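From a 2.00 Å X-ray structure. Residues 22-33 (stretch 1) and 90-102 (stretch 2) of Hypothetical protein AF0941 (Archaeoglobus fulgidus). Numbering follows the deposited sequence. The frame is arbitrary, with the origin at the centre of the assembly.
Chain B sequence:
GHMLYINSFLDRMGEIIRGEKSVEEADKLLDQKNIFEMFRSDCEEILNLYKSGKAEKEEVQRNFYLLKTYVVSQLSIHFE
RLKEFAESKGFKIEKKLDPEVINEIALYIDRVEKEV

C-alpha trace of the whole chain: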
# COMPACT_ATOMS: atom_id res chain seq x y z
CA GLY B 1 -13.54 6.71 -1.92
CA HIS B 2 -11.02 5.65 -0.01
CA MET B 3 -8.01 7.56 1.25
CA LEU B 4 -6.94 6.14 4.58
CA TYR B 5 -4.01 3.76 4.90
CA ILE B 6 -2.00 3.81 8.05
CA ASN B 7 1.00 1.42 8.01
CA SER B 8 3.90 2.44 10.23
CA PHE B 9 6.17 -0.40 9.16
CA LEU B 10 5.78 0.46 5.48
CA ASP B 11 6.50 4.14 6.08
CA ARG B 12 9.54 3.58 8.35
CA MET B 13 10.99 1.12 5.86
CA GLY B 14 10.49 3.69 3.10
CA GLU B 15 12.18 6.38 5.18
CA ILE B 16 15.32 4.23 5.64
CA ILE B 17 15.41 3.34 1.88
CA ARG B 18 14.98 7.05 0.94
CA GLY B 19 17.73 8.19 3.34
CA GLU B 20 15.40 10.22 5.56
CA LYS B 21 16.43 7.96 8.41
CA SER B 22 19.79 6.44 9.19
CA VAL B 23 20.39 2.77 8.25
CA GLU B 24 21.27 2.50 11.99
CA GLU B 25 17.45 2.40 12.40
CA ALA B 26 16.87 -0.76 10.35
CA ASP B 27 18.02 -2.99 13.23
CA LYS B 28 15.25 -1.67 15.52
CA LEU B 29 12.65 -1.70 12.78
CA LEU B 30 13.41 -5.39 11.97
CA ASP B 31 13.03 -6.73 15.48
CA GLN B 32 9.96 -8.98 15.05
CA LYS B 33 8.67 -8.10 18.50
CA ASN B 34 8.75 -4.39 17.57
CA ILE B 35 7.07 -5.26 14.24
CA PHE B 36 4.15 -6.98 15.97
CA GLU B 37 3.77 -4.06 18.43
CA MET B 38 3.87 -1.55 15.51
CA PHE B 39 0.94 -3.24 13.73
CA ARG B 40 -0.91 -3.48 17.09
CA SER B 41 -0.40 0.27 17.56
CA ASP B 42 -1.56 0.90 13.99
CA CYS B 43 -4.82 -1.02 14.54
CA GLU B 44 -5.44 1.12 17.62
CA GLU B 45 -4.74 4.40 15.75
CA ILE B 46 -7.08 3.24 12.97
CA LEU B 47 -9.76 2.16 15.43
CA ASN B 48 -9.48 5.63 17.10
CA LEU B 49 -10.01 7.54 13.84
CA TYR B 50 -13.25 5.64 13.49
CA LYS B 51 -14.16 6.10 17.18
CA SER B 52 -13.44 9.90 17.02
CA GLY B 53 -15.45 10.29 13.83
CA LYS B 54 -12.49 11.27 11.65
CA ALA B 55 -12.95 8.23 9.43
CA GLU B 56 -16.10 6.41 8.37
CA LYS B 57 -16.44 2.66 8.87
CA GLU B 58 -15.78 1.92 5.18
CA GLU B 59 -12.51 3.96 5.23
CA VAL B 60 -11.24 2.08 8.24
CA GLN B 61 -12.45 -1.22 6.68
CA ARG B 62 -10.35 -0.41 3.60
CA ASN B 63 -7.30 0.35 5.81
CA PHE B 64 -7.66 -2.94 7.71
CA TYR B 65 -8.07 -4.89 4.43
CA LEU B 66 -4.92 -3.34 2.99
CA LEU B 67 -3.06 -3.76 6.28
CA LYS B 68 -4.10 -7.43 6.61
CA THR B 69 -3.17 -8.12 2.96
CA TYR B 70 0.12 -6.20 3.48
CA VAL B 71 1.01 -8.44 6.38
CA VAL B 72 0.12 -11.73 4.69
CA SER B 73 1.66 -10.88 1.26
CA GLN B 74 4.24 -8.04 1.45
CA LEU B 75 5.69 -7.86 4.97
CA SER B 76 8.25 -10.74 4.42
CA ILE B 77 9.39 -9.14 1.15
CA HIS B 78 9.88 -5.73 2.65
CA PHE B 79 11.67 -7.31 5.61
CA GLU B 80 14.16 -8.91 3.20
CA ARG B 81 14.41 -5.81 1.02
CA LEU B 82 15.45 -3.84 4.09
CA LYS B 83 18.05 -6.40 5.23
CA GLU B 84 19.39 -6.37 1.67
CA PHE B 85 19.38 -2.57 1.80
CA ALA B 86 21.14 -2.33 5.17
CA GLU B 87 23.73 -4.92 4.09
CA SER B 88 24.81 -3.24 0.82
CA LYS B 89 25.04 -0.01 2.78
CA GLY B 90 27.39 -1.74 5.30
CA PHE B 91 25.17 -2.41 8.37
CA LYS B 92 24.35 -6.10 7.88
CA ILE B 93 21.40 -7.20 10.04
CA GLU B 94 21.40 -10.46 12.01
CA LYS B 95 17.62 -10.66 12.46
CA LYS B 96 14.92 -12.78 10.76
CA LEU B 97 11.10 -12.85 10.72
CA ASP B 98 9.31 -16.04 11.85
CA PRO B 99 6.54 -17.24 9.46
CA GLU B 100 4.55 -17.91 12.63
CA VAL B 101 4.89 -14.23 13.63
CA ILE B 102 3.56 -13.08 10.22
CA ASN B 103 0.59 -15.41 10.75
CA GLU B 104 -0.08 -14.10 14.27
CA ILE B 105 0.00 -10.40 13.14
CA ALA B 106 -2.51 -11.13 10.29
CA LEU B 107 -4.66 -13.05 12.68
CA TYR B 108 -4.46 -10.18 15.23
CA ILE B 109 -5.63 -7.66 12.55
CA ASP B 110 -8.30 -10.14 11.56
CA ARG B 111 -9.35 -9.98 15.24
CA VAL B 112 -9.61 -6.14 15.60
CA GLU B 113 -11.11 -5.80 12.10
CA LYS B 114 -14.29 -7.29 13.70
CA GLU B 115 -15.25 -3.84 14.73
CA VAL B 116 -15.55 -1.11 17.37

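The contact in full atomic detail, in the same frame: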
# COMPACT_ATOMS: atom_id res chain seq x y z
N SER B 22 18.57 7.21 9.22
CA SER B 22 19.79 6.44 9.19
C SER B 22 19.51 4.94 8.99
O SER B 22 18.46 4.45 9.38
CB SER B 22 20.54 6.65 10.51
OG SER B 22 21.71 5.87 10.52
N VAL B 23 20.46 4.23 8.36
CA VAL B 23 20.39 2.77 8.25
C VAL B 23 20.57 2.12 9.64
O VAL B 23 20.10 1.00 9.86
CB VAL B 23 21.42 2.23 7.20
CG1 VAL B 23 22.82 2.23 7.75
CG2 VAL B 23 21.05 0.85 6.77
N GLU B 24 21.20 2.85 10.56
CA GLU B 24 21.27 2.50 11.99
C GLU B 24 19.89 2.09 12.54
O GLU B 24 19.79 1.35 13.53
CB GLU B 24 21.75 3.72 12.78
CG GLU B 24 22.96 3.52 13.73
CD GLU B 24 23.51 4.86 14.32
OE1 GLU B 24 24.74 5.11 14.20
OE2 GLU B 24 22.72 5.66 14.91
N GLU B 25 18.83 2.58 11.89
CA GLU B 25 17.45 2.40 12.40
C GLU B 25 16.77 1.12 11.90
O GLU B 25 15.73 0.73 12.43
CB GLU B 25 16.60 3.64 12.10
CG GLU B 25 17.06 4.84 12.95
CD GLU B 25 16.07 6.01 13.00
OE1 GLU B 25 14.87 5.86 12.67
OE2 GLU B 25 16.52 7.10 13.40
N ALA B 26 17.38 0.48 10.90
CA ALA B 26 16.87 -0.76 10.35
C ALA B 26 16.84 -1.87 11.42
O ALA B 26 15.84 -2.59 11.55
CB ALA B 26 17.69 -1.19 9.12
N ASP B 27 17.92 -1.99 12.18
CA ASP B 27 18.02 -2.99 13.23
C ASP B 27 16.82 -2.95 14.22
O ASP B 27 16.24 -3.99 14.56
CB ASP B 27 19.36 -2.79 13.96
CG ASP B 27 19.75 -3.97 14.80
OD1 ASP B 27 19.77 -5.10 14.28
OD2 ASP B 27 20.05 -3.77 16.00
N LYS B 28 16.41 -1.76 14.63
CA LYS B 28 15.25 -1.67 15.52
C LYS B 28 13.95 -1.97 14.79
O LYS B 28 13.04 -2.64 15.34
CB LYS B 28 15.16 -0.30 16.19
CG LYS B 28 13.77 -0.01 16.78
CD LYS B 28 13.76 1.26 17.62
CE LYS B 28 12.36 1.64 18.07
NZ LYS B 28 12.37 3.03 18.67
N LEU B 29 13.84 -1.46 13.56
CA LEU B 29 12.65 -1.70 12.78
C LEU B 29 12.39 -3.22 12.54
O LEU B 29 11.25 -3.66 12.54
CB LEU B 29 12.67 -0.89 11.47
CG LEU B 29 11.45 -0.97 10.54
CD1 LEU B 29 10.16 -0.48 11.18
CD2 LEU B 29 11.75 -0.20 9.28
N LEU B 30 13.48 -4.00 12.39
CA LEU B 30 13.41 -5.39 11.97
C LEU B 30 13.45 -6.41 13.09
O LEU B 30 13.61 -7.62 12.84
CB LEU B 30 14.52 -5.68 10.98
CG LEU B 30 14.46 -4.88 9.69
CD1 LEU B 30 15.74 -5.13 8.86
CD2 LEU B 30 13.23 -5.15 8.91
N ASP B 31 13.32 -5.91 14.32
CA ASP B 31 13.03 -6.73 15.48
C ASP B 31 11.57 -7.17 15.42
O ASP B 31 10.69 -6.33 15.50
CB ASP B 31 13.30 -5.95 16.77
CG ASP B 31 13.04 -6.78 18.01
OD1 ASP B 31 13.98 -7.37 18.57
OD2 ASP B 31 11.88 -6.89 18.41
N GLN B 32 11.33 -8.48 15.24
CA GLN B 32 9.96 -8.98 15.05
C GLN B 32 9.00 -8.68 16.19
O GLN B 32 7.80 -8.50 15.95
CB GLN B 32 9.90 -10.47 14.66
CG GLN B 32 10.50 -11.45 15.68
CD GLN B 32 10.21 -12.91 15.30
OE1 GLN B 32 9.99 -13.27 14.11
NE2 GLN B 32 10.20 -13.78 16.31
N LYS B 33 9.51 -8.60 17.41
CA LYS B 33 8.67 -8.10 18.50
C LYS B 33 8.23 -6.67 18.25
O LYS B 33 7.06 -6.33 18.47
CB LYS B 33 9.39 -8.19 19.87
CG LYS B 33 8.46 -7.97 21.09
CD LYS B 33 7.34 -9.07 21.23
CE LYS B 33 5.96 -8.67 20.62
NZ LYS B 33 5.01 -9.88 20.50
N GLY B 90 26.30 -1.45 4.33
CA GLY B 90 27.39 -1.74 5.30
C GLY B 90 27.02 -1.99 6.76
O GLY B 90 27.90 -2.00 7.63
N PHE B 91 25.72 -2.19 7.02
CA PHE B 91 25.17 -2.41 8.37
C PHE B 91 24.36 -3.70 8.30
O PHE B 91 23.13 -3.69 8.49
CB PHE B 91 24.23 -1.26 8.75
CG PHE B 91 23.85 -1.21 10.23
CD1 PHE B 91 24.23 -0.12 11.02
CD2 PHE B 91 23.11 -2.24 10.83
CE1 PHE B 91 23.87 -0.06 12.37
CE2 PHE B 91 22.76 -2.19 12.17
CZ PHE B 91 23.14 -1.10 12.95
N LYS B 92 25.03 -4.81 8.00
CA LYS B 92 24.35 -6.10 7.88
C LYS B 92 23.54 -6.42 9.14
O LYS B 92 23.99 -6.22 10.26
CB LYS B 92 25.36 -7.20 7.55
CG LYS B 92 24.78 -8.60 7.32
CD LYS B 92 25.93 -9.54 6.96
CE LYS B 92 25.38 -10.89 6.50
NZ LYS B 92 25.00 -11.69 7.69
N ILE B 93 22.33 -6.93 8.94
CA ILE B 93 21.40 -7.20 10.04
C ILE B 93 21.33 -8.69 10.33
O ILE B 93 21.22 -9.50 9.42
CB ILE B 93 19.96 -6.68 9.71
CG1 ILE B 93 20.00 -5.25 9.18
CG2 ILE B 93 19.02 -6.85 10.93
CD1 ILE B 93 20.28 -4.20 10.20
N GLU B 94 21.38 -9.05 11.61
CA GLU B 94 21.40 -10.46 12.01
C GLU B 94 20.08 -10.73 12.71
O GLU B 94 20.06 -11.16 13.87
CB GLU B 94 22.59 -10.80 12.96
CG GLU B 94 23.99 -10.46 12.40
CD GLU B 94 24.32 -11.24 11.14
OE1 GLU B 94 23.91 -12.42 11.04
OE2 GLU B 94 24.98 -10.69 10.24
N LYS B 95 19.00 -10.43 11.99
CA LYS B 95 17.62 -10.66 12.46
C LYS B 95 16.87 -11.37 11.33
O LYS B 95 17.22 -11.22 10.14
CB LYS B 95 16.90 -9.33 12.72
CG LYS B 95 17.50 -8.44 13.81
CD LYS B 95 16.39 -7.88 14.61
CE LYS B 95 16.79 -6.78 15.56
NZ LYS B 95 18.17 -6.89 16.10
N LYS B 96 15.86 -12.14 11.71
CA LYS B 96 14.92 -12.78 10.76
C LYS B 96 13.47 -12.73 11.28
O LYS B 96 13.22 -12.41 12.45
CB LYS B 96 15.35 -14.21 10.44
CG LYS B 96 15.92 -14.94 11.64
CD LYS B 96 16.35 -16.39 11.33
CE LYS B 96 15.10 -17.32 11.19
NZ LYS B 96 14.03 -17.18 12.29
N LEU B 97 12.52 -13.01 10.39
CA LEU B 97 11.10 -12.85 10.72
C LEU B 97 10.45 -14.23 10.66
O LEU B 97 10.40 -14.84 9.60
CB LEU B 97 10.44 -11.93 9.69
CG LEU B 97 8.94 -11.57 9.72
CD1 LEU B 97 8.47 -10.95 11.03
CD2 LEU B 97 8.62 -10.67 8.53
N ASP B 98 9.98 -14.72 11.80
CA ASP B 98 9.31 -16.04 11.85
C ASP B 98 8.00 -16.05 11.03
O ASP B 98 7.14 -15.20 11.22
CB ASP B 98 8.98 -16.39 13.30
CG ASP B 98 10.21 -16.70 14.11
OD1 ASP B 98 11.25 -17.03 13.49
OD2 ASP B 98 10.14 -16.63 15.38
N PRO B 99 7.85 -17.01 10.08
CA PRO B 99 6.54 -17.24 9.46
C PRO B 99 5.38 -17.27 10.44
O PRO B 99 4.30 -16.73 10.14
CB PRO B 99 6.71 -18.60 8.77
CG PRO B 99 8.21 -18.60 8.34
CD PRO B 99 8.91 -17.87 9.51
N GLU B 100 5.59 -17.87 11.60
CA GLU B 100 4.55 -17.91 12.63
C GLU B 100 4.19 -16.51 13.09
O GLU B 100 3.05 -16.25 13.46
CB GLU B 100 4.97 -18.78 13.83
CG GLU B 100 5.44 -20.18 13.49
CD GLU B 100 6.77 -20.23 12.69
OE1 GLU B 100 7.70 -19.43 12.99
OE2 GLU B 100 6.87 -21.07 11.75
N VAL B 101 5.17 -15.59 13.12
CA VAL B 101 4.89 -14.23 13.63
C VAL B 101 4.02 -13.47 12.59
O VAL B 101 3.02 -12.86 12.92
CB VAL B 101 6.19 -13.49 14.09
CG1 VAL B 101 5.92 -11.94 14.33
CG2 VAL B 101 6.70 -14.14 15.36
N ILE B 102 4.40 -13.56 11.32
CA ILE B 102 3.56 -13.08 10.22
C ILE B 102 2.13 -13.55 10.38
O ILE B 102 1.21 -12.74 10.36
CB ILE B 102 4.15 -13.44 8.83
CG1 ILE B 102 5.53 -12.82 8.70
CG2 ILE B 102 3.21 -13.00 7.66
CD1 ILE B 102 6.24 -13.11 7.42
O HOH W 1 13.41 -10.28 14.03

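The contact begins at Val-23, whose CG1 lies 3.9 Å from CB of Phe-91; a compact branched side chain suits this spot, and the carbonyl O of Val-23 sits over one face of the Phe-91 ring. Glu-24 points its CA-to-CB bond away, yet its backbone still serves the contact: its CA is 3.7 Å from CE1 of Phe-91. The carboxylate can remain in solvent while the aliphatic CG of Glu-24 meets CE1 of Phe-91 at 3.9 Å.

Ala-26, in the helix, points its CA-to-CB bond toward the other stretch and sets its CB 4.1 Å from CD1 of Ile-93. Its small side chain lets the buried isoleucine come close to the helix, where CD1 of Ile-93 also lies 3.8 Å from N of Asp-27. Asp-27 combines two roles. Its CB packs 3.9 Å from CE2 of Phe-91, while its OD1 forms a salt bridge with NZ of Lys-95 at 3.0 Å, pairing opposite charges at a partly exposed site.

One turn on, buried Leu-30 points toward stretch 2 and places CD1 4.2 Å from CG2 of Ile-93, extending the apolar layer. At Asp-31, the N-cap of the next helix, the side chain caps a backbone N just past the stretch; its CB nevertheless rests 3.8 Å from CE of Lys-95, whose long aliphatic chain passes by on its way to Asp-27.

Gln-32 ends the walk with the most specific pairing. Its amide both accepts and donates: N of Asp-98 gives a nearly straight hydrogen bond to OE1 of Gln-32 (2.7 Å, 170°), and NE2 of Gln-32 donates to OD2 of Asp-98 (3.0 Å). Beside it, a water accepts from N of Gln-32 (3.0 Å) and donates to O of Leu-30 (2.9 Å) and O of Lys-96 (2.7 Å), joining the two backbones.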